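Side-chain contacts in CPXV018 protein (Cowpox virus, PDB 4PDC), which probably acts as a secreted MHC class I-like decoy that binds the activating receptor NKG2D of natural killer cells: residues P53-K56 and N57-E61; L118-S121 and E122-K126. The protein carries 2 engineered substitutions. All coordinates share one frame; numbering follows the deposited sequence.

Contact 1 of 2, residues P53-K56 and N57-E61; sequences PFYK and NVFSE
Tyr55 and Phe59 meet one turn apart on helix 51-64, the helix that the first half of this MHC class I-like platform lays across its antiparallel sheet. Their side chains run side by side in the same direction, with CG of each anti to its own carbonyl carbon. The two rings are almost parallel, with planes 2° apart, but they are slid so far past each other, centroids 5.4 Å apart, that they hardly overlap. The closer meeting is a CH-pi contact: CB of Tyr55 stands over a face of the Phe59 ring, toward its rim, 3.9 Å from the centroid. The same ring also lies against the backbone, since Tyr55 O sits over a face and accepts the Phe59 amide N at 2.7 Å. On the adjoining side of the helix, Val58 reaches back to Phe54 with one branch. Its CG2 methyl, placed beside the backbone N, sits over a face of the Phe54 ring and comes 3.8 Å from CE2. Phe54 O receives Val58 N at 3.0 Å. Two residues further on, Lys56 O takes the amide of Ser60, Ser60 N lying 3.1 Å from it, while the extended Lys56 chain leads away from the helix. The aromatic pair faces the sheet: Tyr55 meets Phe6 edge-to-face and touches Ile31 and Ile38, whereas Phe59 meets Phe8 edge-to-face and rests on Val21 and Val23. Tyr55 OH is hydrogen-bonded to His137 of helix 131-146, whose ring also meets Phe54, tying helix 51-64 to its partner across the platform.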
# COMPACT_ATOMS: atom_id res chain seq x y z
N PRO E 53 7.41 -9.96 -11.35
CA PRO E 53 6.29 -10.67 -10.72
C PRO E 53 5.34 -9.72 -10.00
O PRO E 53 4.14 -9.97 -9.96
CB PRO E 53 6.97 -11.62 -9.73
CG PRO E 53 8.31 -11.04 -9.50
CD PRO E 53 8.71 -10.35 -10.77
N PHE E 54 5.88 -8.64 -9.44
CA PHE E 54 5.07 -7.62 -8.77
C PHE E 54 4.14 -6.95 -9.78
O PHE E 54 2.94 -6.85 -9.55
CB PHE E 54 5.98 -6.59 -8.09
CG PHE E 54 5.23 -5.50 -7.38
CD1 PHE E 54 4.71 -5.70 -6.11
CD2 PHE E 54 5.07 -4.26 -7.97
CE1 PHE E 54 4.03 -4.69 -5.46
CE2 PHE E 54 4.39 -3.24 -7.32
CZ PHE E 54 3.87 -3.46 -6.06
N TYR E 55 4.70 -6.49 -10.89
CA TYR E 55 3.92 -5.81 -11.91
C TYR E 55 2.90 -6.75 -12.56
O TYR E 55 1.80 -6.32 -12.91
CB TYR E 55 4.82 -5.21 -13.00
CG TYR E 55 5.69 -4.05 -12.53
CD1 TYR E 55 5.27 -3.19 -11.52
CD2 TYR E 55 6.93 -3.82 -13.11
CE1 TYR E 55 6.07 -2.13 -11.10
CE2 TYR E 55 7.73 -2.77 -12.71
CZ TYR E 55 7.30 -1.93 -11.70
OH TYR E 55 8.11 -0.90 -11.29
N LYS E 56 3.26 -8.02 -12.72
CA LYS E 56 2.32 -8.97 -13.31
C LYS E 56 1.04 -9.01 -12.49
O LYS E 56 -0.06 -9.05 -13.04
CB LYS E 56 2.94 -10.37 -13.40
CG LYS E 56 2.05 -11.38 -14.13
CD LYS E 56 2.74 -12.73 -14.27
CE LYS E 56 1.88 -13.71 -15.06
NZ LYS E 56 2.59 -15.01 -15.27
N ASN E 57 1.18 -8.97 -11.17
CA ASN E 57 0.03 -8.98 -10.28
C ASN E 57 -0.73 -7.65 -10.31
O ASN E 57 -1.95 -7.64 -10.43
CB ASN E 57 0.46 -9.29 -8.85
CG ASN E 57 0.83 -10.75 -8.66
OD1 ASN E 57 0.22 -11.64 -9.26
ND2 ASN E 57 1.82 -11.01 -7.81
N VAL E 58 -0.00 -6.55 -10.19
CA VAL E 58 -0.63 -5.23 -10.22
C VAL E 58 -1.35 -4.99 -11.54
O VAL E 58 -2.44 -4.43 -11.57
CB VAL E 58 0.40 -4.11 -9.99
CG1 VAL E 58 -0.22 -2.74 -10.20
CG2 VAL E 58 0.98 -4.22 -8.59
N PHE E 59 -0.72 -5.40 -12.65
CA PHE E 59 -1.30 -5.16 -13.96
C PHE E 59 -2.55 -6.01 -14.18
O PHE E 59 -3.58 -5.51 -14.63
CB PHE E 59 -0.27 -5.42 -15.07
CG PHE E 59 0.89 -4.46 -15.06
CD1 PHE E 59 0.93 -3.37 -14.19
CD2 PHE E 59 1.97 -4.65 -15.92
CE1 PHE E 59 2.00 -2.50 -14.19
CE2 PHE E 59 3.05 -3.77 -15.92
CZ PHE E 59 3.06 -2.70 -15.05
N SER E 60 -2.47 -7.30 -13.85
CA SER E 60 -3.61 -8.19 -14.01
C SER E 60 -4.81 -7.70 -13.20
O SER E 60 -5.94 -7.65 -13.69
CB SER E 60 -3.25 -9.62 -13.60
OG SER E 60 -2.23 -10.14 -14.43
N GLU E 61 -4.55 -7.33 -11.95
CA GLU E 61 -5.59 -6.82 -11.06
C GLU E 61 -6.17 -5.50 -11.56
O GLU E 61 -7.36 -5.25 -11.42
CB GLU E 61 -5.05 -6.66 -9.64
CG GLU E 61 -4.66 -7.96 -8.96
CD GLU E 61 -5.86 -8.81 -8.57
OE1 GLU E 61 -7.01 -8.34 -8.71
OE2 GLU E 61 -5.65 -9.97 -8.13

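Contact 2 of 2, residues L118-S121 and E122-K126; sequences LTTS and EFRLK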
# COMPACT_ATOMS: atom_id res chain seq x y z
N LEU E 118 -12.24 6.80 -15.69
CA LEU E 118 -11.70 8.04 -15.16
C LEU E 118 -11.66 8.04 -13.64
O LEU E 118 -10.69 8.51 -13.04
CB LEU E 118 -12.54 9.23 -15.65
CG LEU E 118 -12.18 10.62 -15.10
CD1 LEU E 118 -10.79 11.05 -15.56
CD2 LEU E 118 -13.21 11.66 -15.53
N THR E 119 -12.71 7.53 -13.01
CA THR E 119 -12.82 7.61 -11.57
C THR E 119 -12.19 6.42 -10.83
O THR E 119 -12.13 6.44 -9.60
CB THR E 119 -14.29 7.71 -11.12
OG1 THR E 119 -15.00 6.53 -11.51
CG2 THR E 119 -14.94 8.93 -11.74
N THR E 120 -11.71 5.41 -11.56
CA THR E 120 -11.19 4.20 -10.90
C THR E 120 -9.78 3.77 -11.31
O THR E 120 -9.20 2.90 -10.66
CB THR E 120 -12.10 2.98 -11.15
OG1 THR E 120 -12.02 2.58 -12.53
CG2 THR E 120 -13.54 3.28 -10.77
N SER E 121 -9.24 4.34 -12.37
CA SER E 121 -7.93 3.90 -12.86
C SER E 121 -6.82 4.11 -11.84
O SER E 121 -6.07 3.18 -11.53
CB SER E 121 -7.59 4.63 -14.17
OG SER E 121 -8.27 4.03 -15.26
N GLU E 122 -6.70 5.33 -11.31
CA GLU E 122 -5.67 5.62 -10.31
C GLU E 122 -5.85 4.72 -9.10
O GLU E 122 -4.90 4.13 -8.59
CB GLU E 122 -5.72 7.10 -9.89
CG GLU E 122 -4.60 7.50 -8.93
CD GLU E 122 -4.64 8.97 -8.55
OE1 GLU E 122 -5.53 9.69 -9.04
OE2 GLU E 122 -3.78 9.40 -7.76
N PHE E 123 -7.10 4.61 -8.65
CA PHE E 123 -7.48 3.72 -7.56
C PHE E 123 -7.01 2.29 -7.81
O PHE E 123 -6.36 1.69 -6.95
CB PHE E 123 -9.01 3.77 -7.40
CG PHE E 123 -9.57 2.78 -6.43
CD1 PHE E 123 -9.73 3.10 -5.09
CD2 PHE E 123 -9.99 1.53 -6.86
CE1 PHE E 123 -10.26 2.20 -4.20
CE2 PHE E 123 -10.53 0.61 -5.97
CZ PHE E 123 -10.67 0.95 -4.64
N ARG E 124 -7.30 1.76 -8.99
CA ARG E 124 -6.99 0.37 -9.30
C ARG E 124 -5.48 0.14 -9.43
O ARG E 124 -4.99 -0.97 -9.21
CB ARG E 124 -7.73 -0.06 -10.57
CG ARG E 124 -9.20 -0.42 -10.33
CD ARG E 124 -10.07 -0.16 -11.54
NE ARG E 124 -9.38 -0.56 -12.76
CZ ARG E 124 -9.21 0.20 -13.83
NH1 ARG E 124 -9.71 1.43 -13.91
NH2 ARG E 124 -8.55 -0.30 -14.86
N LEU E 125 -4.74 1.18 -9.78
CA LEU E 125 -3.28 1.10 -9.85
C LEU E 125 -2.63 1.18 -8.47
O LEU E 125 -1.69 0.44 -8.18
CB LEU E 125 -2.72 2.20 -10.75
CG LEU E 125 -1.19 2.38 -10.71
CD1 LEU E 125 -0.49 1.10 -11.13
CD2 LEU E 125 -0.76 3.54 -11.59
N LYS E 126 -3.13 2.08 -7.63
CA LYS E 126 -2.42 2.43 -6.41
C LYS E 126 -2.77 1.56 -5.20
O LYS E 126 -2.35 1.85 -4.08
CB LYS E 126 -2.68 3.90 -6.07
CG LYS E 126 -1.98 4.85 -7.03
CD LYS E 126 -2.06 6.29 -6.56
CE LYS E 126 -1.16 7.20 -7.39
NZ LYS E 126 -1.12 8.57 -6.83
O HOH W 1 -8.53 7.53 -11.62
O HOH W 2 -9.17 6.49 -9.22
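Arg124 curls back over Thr120 on helix 113-126, part of the second helical arm of the MHC class I-like platform, at a point where the helix is kinked. The two side chains cross at a slant. Arg124 leaves the backbone with CG beside its own N, and a turn about CG-CD (chi3 41°) carries the methylene chain past Thr120 O, to which CD approaches within 3.3 Å. The guanidinium group then meets the threonine at its edge. NH1 donates to Thr120 OG1 over 2.9 Å, the oxygen lying 20° out of the guanidinium plane, and makes a weaker bond to Ser121 OG. One nitrogen thus bridges two neighbouring hydroxyls, each of which also bonds to a carbonyl of the preceding turn, Thr120 OG1 to Met116 O and Ser121 OG to Trp117 O. Phe62 of helix 51-64 also holds the head group, its O accepting from NE and its ring forming a cation-pi contact. Beneath these side chains the backbone stays helical through Arg124 N to Thr120 O, 2.8 Å, and Leu125 N to Ser121 O. Phe123 points its ring away from the preceding turn, toward another protein chain of the assembly, on which it stacks against an aromatic side chain. Glu122 stretches out on a different side and forms a salt bridge with Lys126 one turn later, OE2 using its anti lone pair, while OE1 is bonded to Gln95. At the kink the amides of Glu122 and Phe123 lack direct bonds to the turn before, and two waters stand in: one accepts from Glu122 N at 2.9 Å and donates to Leu118 O at 2.8 Å, the other accepts from Phe123 N and donates weakly to Thr119 O.

Contacts 1 and 2 lie on the two helical arms that cross the same sheet, their centres about 14 Å apart. They touch directly where Val58 CG1 of contact 1 packs 4.0 Å from Leu125 CD1 of contact 2, so the arms come together here through aliphatic side chains, unlike the separated helices of a peptide-presenting MHC groove. Phe62, one residue beyond contact 1, extends this junction along helix 51-64. Both contacts also reach another protein chain of the assembly, probably the receptor, but unequally: four residues of contact 2 lie within reach of it, against one of contact 1, Phe54, which packs on a basic side chain there.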